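Local coordinates for PH1570-like domain-containing protein (PDB 2HQ4) that is of unknown function, a Pyrococcus horikoshii protein built on an antiparallel sheet flanked by helices, at residues A[23-28]-A[49-54]; A[99-104]-A[114-119]. One frame throughout, in Å; residues are numbered along the deposited sequence.

Interaction 1 of 2, residues A[23-28]-A[49-54]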
loop_
_atom_site.group_PDB
_atom_site.type_symbol
_atom_site.label_atom_id
_atom_site.label_comp_id
_atom_site.label_asym_id
_atom_site.label_seq_id
_atom_site.Cartn_x
_atom_site.Cartn_y
_atom_site.Cartn_z
ATOM N N PHE A 23 4.212 4.154 -6.060
ATOM C CA PHE A 23 5.457 3.864 -6.768
ATOM C C PHE A 23 5.228 2.775 -7.824
ATOM O O PHE A 23 4.302 1.969 -7.696
ATOM C CB PHE A 23 6.628 3.551 -5.785
ATOM C CG PHE A 23 6.539 2.185 -5.093
ATOM C CD1 PHE A 23 6.095 2.083 -3.785
ATOM C CD2 PHE A 23 6.984 1.020 -5.758
ATOM C CE1 PHE A 23 6.039 0.801 -3.126
ATOM C CE2 PHE A 23 6.908 -0.222 -5.159
ATOM C CZ PHE A 23 6.449 -0.338 -3.835
ATOM N N LYS A 24 6.061 2.802 -8.865
ATOM C CA LYS A 24 6.021 1.845 -9.952
ATOM C C LYS A 24 7.408 1.215 -10.106
ATOM O O LYS A 24 8.369 1.912 -10.442
ATOM C CB LYS A 24 5.667 2.541 -11.263
ATOM C CG LYS A 24 5.582 1.589 -12.467
ATOM C CD LYS A 24 5.257 2.351 -13.773
ATOM C CE LYS A 24 5.052 1.337 -14.916
ATOM N NZ LYS A 24 4.816 2.001 -16.221
ATOM N N ASP A 25 7.483 -0.093 -9.911
ATOM C CA ASP A 25 8.757 -0.787 -10.048
ATOM C C ASP A 25 8.662 -1.815 -11.168
ATOM O O ASP A 25 7.961 -2.836 -11.022
ATOM C CB ASP A 25 9.121 -1.462 -8.742
ATOM C CG ASP A 25 10.546 -1.945 -8.743
ATOM O OD1 ASP A 25 10.865 -2.789 -9.613
ATOM O OD2 ASP A 25 11.323 -1.512 -7.872
ATOM N N GLU A 26 9.359 -1.549 -12.264
ATOM C CA GLU A 26 9.283 -2.441 -13.449
ATOM C C GLU A 26 10.277 -3.621 -13.386
ATOM O O GLU A 26 10.171 -4.558 -14.173
ATOM C CB GLU A 26 9.470 -1.644 -14.734
ATOM C CG GLU A 26 8.436 -0.549 -14.910
ATOM C CD GLU A 26 8.455 0.042 -16.308
ATOM O OE1 GLU A 26 9.444 0.692 -16.650
ATOM O OE2 GLU A 26 7.481 -0.128 -17.077
ATOM N N LYS A 27 11.194 -3.607 -12.428
ATOM C CA LYS A 27 12.039 -4.780 -12.198
ATOM C C LYS A 27 11.226 -5.889 -11.511
ATOM O O LYS A 27 11.220 -7.055 -11.927
ATOM C CB LYS A 27 13.217 -4.401 -11.289
ATOM C CG LYS A 27 14.100 -5.592 -10.910
ATOM C CD LYS A 27 15.365 -5.171 -10.182
ATOM C CE LYS A 27 16.268 -6.410 -10.010
ATOM N NZ LYS A 27 17.531 -6.117 -9.243
ATOM N N PHE A 28 10.562 -5.509 -10.428
ATOM C CA PHE A 28 9.775 -6.455 -9.645
ATOM C C PHE A 28 8.309 -6.506 -10.052
ATOM O O PHE A 28 7.588 -7.337 -9.543
ATOM C CB PHE A 28 9.959 -6.198 -8.142
ATOM C CG PHE A 28 11.376 -6.374 -7.675
ATOM C CD1 PHE A 28 11.961 -7.667 -7.630
ATOM C CD2 PHE A 28 12.150 -5.275 -7.294
ATOM C CE1 PHE A 28 13.320 -7.844 -7.234
ATOM C CE2 PHE A 28 13.467 -5.443 -6.865
ATOM C CZ PHE A 28 14.053 -6.740 -6.835
ATOM N N GLU A 49 12.113 -3.312 1.564
ATOM C CA GLU A 49 12.032 -4.759 1.499
ATOM C C GLU A 49 12.360 -5.280 0.088
ATOM O O GLU A 49 13.040 -6.298 -0.028
ATOM C CB GLU A 49 10.661 -5.254 1.980
ATOM C CG GLU A 49 10.476 -6.762 1.814
ATOM C CD GLU A 49 9.205 -7.283 2.445
ATOM O OE1 GLU A 49 8.625 -6.586 3.313
ATOM O OE2 GLU A 49 8.791 -8.418 2.090
ATOM N N LEU A 50 11.915 -4.576 -0.958
ATOM C CA LEU A 50 12.184 -4.971 -2.335
ATOM C C LEU A 50 13.695 -4.972 -2.698
ATOM O O LEU A 50 14.159 -5.852 -3.440
ATOM C CB LEU A 50 11.416 -4.103 -3.330
ATOM C CG LEU A 50 9.917 -4.354 -3.583
ATOM C CD1 LEU A 50 9.394 -3.336 -4.618
ATOM C CD2 LEU A 50 9.684 -5.830 -4.110
ATOM N N TYR A 51 14.435 -4.001 -2.151
ATOM C CA TYR A 51 15.832 -3.752 -2.527
ATOM C C TYR A 51 16.841 -4.217 -1.481
ATOM O O TYR A 51 18.046 -4.281 -1.758
ATOM C CB TYR A 51 16.032 -2.259 -2.940
ATOM C CG TYR A 51 15.478 -2.056 -4.322
ATOM C CD1 TYR A 51 16.247 -2.391 -5.446
ATOM C CD2 TYR A 51 14.133 -1.703 -4.520
ATOM C CE1 TYR A 51 15.726 -2.279 -6.746
ATOM C CE2 TYR A 51 13.580 -1.592 -5.827
ATOM C CZ TYR A 51 14.395 -1.875 -6.928
ATOM O OH TYR A 51 13.894 -1.772 -8.199
ATOM N N LEU A 52 16.342 -4.603 -0.310
ATOM C CA LEU A 52 17.149 -5.204 0.750
ATOM C C LEU A 52 18.063 -6.322 0.245
ATOM O O LEU A 52 19.253 -6.329 0.595
ATOM C CB LEU A 52 16.264 -5.696 1.901
ATOM C CG LEU A 52 16.863 -6.382 3.110
ATOM C CD1 LEU A 52 17.956 -5.493 3.713
ATOM C CD2 LEU A 52 15.741 -6.606 4.114
ATOM N N PRO A 53 17.530 -7.263 -0.563
ATOM C CA PRO A 53 18.407 -8.313 -1.089
ATOM C C PRO A 53 19.605 -7.823 -1.913
ATOM O O PRO A 53 20.658 -8.437 -1.839
ATOM C CB PRO A 53 17.462 -9.147 -1.974
ATOM C CG PRO A 53 16.083 -8.959 -1.350
ATOM C CD PRO A 53 16.131 -7.475 -0.997
ATOM N N GLU A 54 19.461 -6.761 -2.708
ATOM C CA GLU A 54 20.591 -6.212 -3.466
ATOM C C GLU A 54 21.513 -5.338 -2.619
ATOM O O GLU A 54 22.708 -5.301 -2.884
ATOM C CB GLU A 54 20.149 -5.342 -4.641
ATOM C CG GLU A 54 19.476 -6.015 -5.763
ATOM C CD GLU A 54 18.690 -5.010 -6.625
ATOM O OE1 GLU A 54 19.303 -4.026 -7.146
ATOM O OE2 GLU A 54 17.473 -5.206 -6.781
#

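Interaction 2 of 2, residues A[99-104]-A[114-119]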
loop_
_atom_site.group_PDB
_atom_site.type_symbol
_atom_site.label_atom_id
_atom_site.label_comp_id
_atom_site.label_asym_id
_atom_site.label_seq_id
_atom_site.Cartn_x
_atom_site.Cartn_y
_atom_site.Cartn_z
ATOM N N LYS A 99 -21.644 0.114 4.735
ATOM C CA LYS A 99 -20.888 1.187 5.443
ATOM C C LYS A 99 -19.424 1.281 4.951
ATOM O O LYS A 99 -18.857 2.360 4.855
ATOM C CB LYS A 99 -20.896 0.938 6.952
ATOM C CG LYS A 99 -22.255 1.136 7.629
ATOM C CD LYS A 99 -22.627 2.609 7.756
ATOM C CE LYS A 99 -22.696 3.036 9.231
ATOM N NZ LYS A 99 -23.971 2.635 9.951
ATOM N N LEU A 100 -18.833 0.130 4.668
ATOM C CA LEU A 100 -17.501 0.063 4.060
ATOM C C LEU A 100 -17.509 0.683 2.665
ATOM O O LEU A 100 -16.607 1.426 2.316
ATOM C CB LEU A 100 -16.972 -1.385 4.047
ATOM C CG LEU A 100 -16.634 -2.000 5.423
ATOM C CD1 LEU A 100 -15.964 -3.357 5.212
ATOM C CD2 LEU A 100 -15.745 -1.090 6.316
ATOM N N GLN A 101 -18.538 0.402 1.880
ATOM C CA GLN A 101 -18.702 1.073 0.581
ATOM C C GLN A 101 -18.816 2.605 0.713
ATOM O O GLN A 101 -18.247 3.357 -0.103
ATOM C CB GLN A 101 -19.864 0.440 -0.223
ATOM C CG GLN A 101 -19.823 0.727 -1.730
ATOM C CD GLN A 101 -18.548 0.233 -2.434
ATOM O OE1 GLN A 101 -18.218 -0.952 -2.398
ATOM N NE2 GLN A 101 -17.854 1.146 -3.107
ATOM N N GLU A 102 -19.498 3.086 1.760
ATOM C CA GLU A 102 -19.517 4.522 2.048
ATOM C C GLU A 102 -18.142 5.096 2.449
ATOM O O GLU A 102 -17.843 6.250 2.128
ATOM C CB GLU A 102 -20.561 4.871 3.127
ATOM C CG GLU A 102 -22.013 4.831 2.630
ATOM C CD GLU A 102 -23.043 4.767 3.770
ATOM O OE1 GLU A 102 -22.683 5.071 4.932
ATOM O OE2 GLU A 102 -24.222 4.398 3.486
ATOM N N GLU A 103 -17.309 4.313 3.152
ATOM C CA GLU A 103 -15.923 4.741 3.403
ATOM C C GLU A 103 -15.185 4.927 2.061
ATOM O O GLU A 103 -14.424 5.902 1.896
ATOM C CB GLU A 103 -15.151 3.752 4.275
ATOM C CG GLU A 103 -15.519 3.762 5.759
ATOM C CD GLU A 103 -15.321 5.136 6.388
ATOM O OE1 GLU A 103 -14.252 5.766 6.172
ATOM O OE2 GLU A 103 -16.255 5.586 7.082
ATOM N N ILE A 104 -15.403 3.993 1.135
ATOM C CA ILE A 104 -14.793 4.091 -0.209
ATOM C C ILE A 104 -15.178 5.433 -0.853
ATOM O O ILE A 104 -14.309 6.169 -1.278
ATOM C CB ILE A 104 -15.103 2.867 -1.132
ATOM C CG1 ILE A 104 -14.390 1.580 -0.643
ATOM C CG2 ILE A 104 -14.688 3.147 -2.578
ATOM C CD1 ILE A 104 -12.845 1.731 -0.464
ATOM N N LYS A 114 -15.439 -2.461 -5.432
ATOM C CA LYS A 114 -16.627 -3.053 -4.855
ATOM C C LYS A 114 -16.233 -3.910 -3.678
ATOM O O LYS A 114 -15.648 -4.976 -3.827
ATOM C CB LYS A 114 -17.421 -3.843 -5.894
ATOM C CG LYS A 114 -18.176 -2.969 -6.891
ATOM C CD LYS A 114 -19.141 -3.832 -7.693
ATOM C CE LYS A 114 -20.402 -3.074 -8.050
ATOM N NZ LYS A 114 -21.597 -3.977 -7.993
ATOM N N ILE A 115 -16.558 -3.409 -2.501
ATOM C CA ILE A 115 -16.232 -4.086 -1.251
ATOM C C ILE A 115 -16.748 -5.531 -1.216
ATOM O O ILE A 115 -16.095 -6.395 -0.654
ATOM C CB ILE A 115 -16.728 -3.253 -0.038
ATOM C CG1 ILE A 115 -15.914 -1.954 0.055
ATOM C CG2 ILE A 115 -16.647 -4.048 1.305
ATOM C CD1 ILE A 115 -14.382 -2.142 0.301
ATOM N N GLU A 116 -17.899 -5.796 -1.842
ATOM C CA GLU A 116 -18.509 -7.147 -1.775
ATOM C C GLU A 116 -17.681 -8.247 -2.480
ATOM O O GLU A 116 -17.868 -9.435 -2.253
ATOM C CB GLU A 116 -19.978 -7.114 -2.246
ATOM C CG GLU A 116 -20.173 -7.184 -3.737
ATOM C CD GLU A 116 -19.938 -5.869 -4.437
ATOM O OE1 GLU A 116 -19.923 -4.795 -3.767
ATOM O OE2 GLU A 116 -19.769 -5.917 -5.676
ATOM N N GLU A 117 -16.731 -7.838 -3.303
ATOM C CA GLU A 117 -15.785 -8.776 -3.893
ATOM C C GLU A 117 -14.547 -9.030 -3.015
ATOM O O GLU A 117 -13.708 -9.884 -3.340
ATOM C CB GLU A 117 -15.357 -8.251 -5.262
ATOM C CG GLU A 117 -16.531 -8.111 -6.240
ATOM C CD GLU A 117 -16.069 -7.729 -7.626
ATOM O OE1 GLU A 117 -15.584 -6.572 -7.811
ATOM O OE2 GLU A 117 -16.182 -8.595 -8.525
ATOM N N ALA A 118 -14.433 -8.304 -1.908
ATOM C CA ALA A 118 -13.259 -8.416 -1.042
ATOM C C ALA A 118 -13.398 -9.516 0.005
ATOM O O ALA A 118 -14.502 -9.887 0.412
ATOM C CB ALA A 118 -12.969 -7.085 -0.359
ATOM N N LYS A 119 -12.258 -10.006 0.465
ATOM C CA LYS A 119 -12.241 -10.788 1.682
ATOM C C LYS A 119 -12.184 -9.844 2.911
ATOM O O LYS A 119 -11.365 -8.898 2.951
ATOM C CB LYS A 119 -11.082 -11.761 1.635
ATOM C CG LYS A 119 -11.172 -12.837 2.665
ATOM C CD LYS A 119 -10.390 -14.045 2.230
ATOM C CE LYS A 119 -9.987 -14.882 3.448
ATOM N NZ LYS A 119 -11.201 -15.495 4.044
#

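Interaction 1 of 2, residues A[23-28]-A[49-54]
Leu50 sends one methyl toward each of two phenylalanines. Its CD1 meets Phe23 tip to tip, 4.0 Å from CE2 of that ring, while CD2 lies 4.0 Å from Phe28 CG, the Leu50 and Phe28 side chains sliding past each other in opposite directions. Phe23 also touches Leu43, Met46 and Ile47, so its buried ring belongs to the apolar layer between the sheet and helix 40-55. Farther out, Phe28 and Tyr51 form a T-shaped (edge-to-face) pair: the ring planes stand at 76°, and Phe28 CE2 sits above the Tyr51 face, offset toward the rim, with CZ of Tyr51 3.7 Å away.

The contact thus fastens helix 40-55 to the turn between the adjacent antiparallel strands 22-25 and 30-36, a turn begun by an Asx motif. Asp25 OD1 accepts a nearly straight bond from Phe28 N (2.9 Å, 174°) and a weak one from Lys27 N. Asp25 CG stands anti to the backbone N (chi1 -168°), beside the carbonyl carbon. The other oxygen of this buried carboxylate, OD2, accepts a hydrogen bond from Tyr51 OH, 2.6 Å away, on the syn side. Both carboxylate oxygens are therefore engaged, one by the turn and one by the helix.

At the exposed edge, Lys27 CG lies 4.0 Å above the plane of the Phe28 ring, over its centre. The chain beyond it runs extended to NZ, which ends 2.6 Å from Glu54 OE2 in a salt bridge formed tip to tip, the ammonium approaching from above the carboxylate plane.

Interaction 2 of 2, residues A[99-104]-A[114-119]
Ile115 packs against Leu100 and Ile104 where a short 3-10 turn, residues 115-117, is laid beside helix 94-107 just before the chain enters strand 119-123. The turn is defined by backbone bonds spanning three residues, Glu117 N to Lys114 O at 3.1 Å and Ala118 N to Ile115 O at 2.8 Å, and the nearest CA atoms across the contact, those of Gln101 and Ile115, are 6.0 Å apart.

The apolar part depends on the branching of Ile115. Its CG2 is directed at Leu100, 3.8 Å from CB and somewhat farther from CD1, the two side chains crossing at about a right angle. The other branch runs to Ile104: CD1 of Ile115 lies 3.8 Å from CG1 of Ile104, and CG1 of Ile115 is nearly as close to that atom. Ile115 also touches Ile97 of the same helix together with Ala129 and Leu136 of the sheet, which places this buried side chain between helix 94-107 and the strands.

The polar part comes from Gln101. Its CG stands anti to the backbone N (chi1 -160°), and a bend at chi2 (59°) turns CD out of line with the chain before it. The amide then grips the main chain with both ends, NE2 bonding to Ile113 O while OE1 accepts from Ile115 N, so the peptide groups flanking Lys114 are tied to one side chain. The N to OE1 distance is 3.0 Å and the N-H...O angle 172°, and the same oxygen rests 3.5 Å from Ile115 CG1.

How the interactions relate
Interactions 1 and 2 lie on opposite sides of the chain's centre, about 30 Å apart between centres and about 18 Å between nearest atoms, and follow one another in series along the sequence. No helix or strand is common to them: 23-28 with 49-54 joins a strand end and its turn to helix 40-55, whereas 99-104 with 114-119 joins helix 94-107 to the turn that follows it. Both are partly buried, each mixing buried and exposed residues. Aromatic rings, a buried carboxylate and a surface salt bridge make interaction 1, which buries 325 Å². Interaction 2, at 214 Å², relies on aliphatic branches and a neutral amide bonded to the main chain.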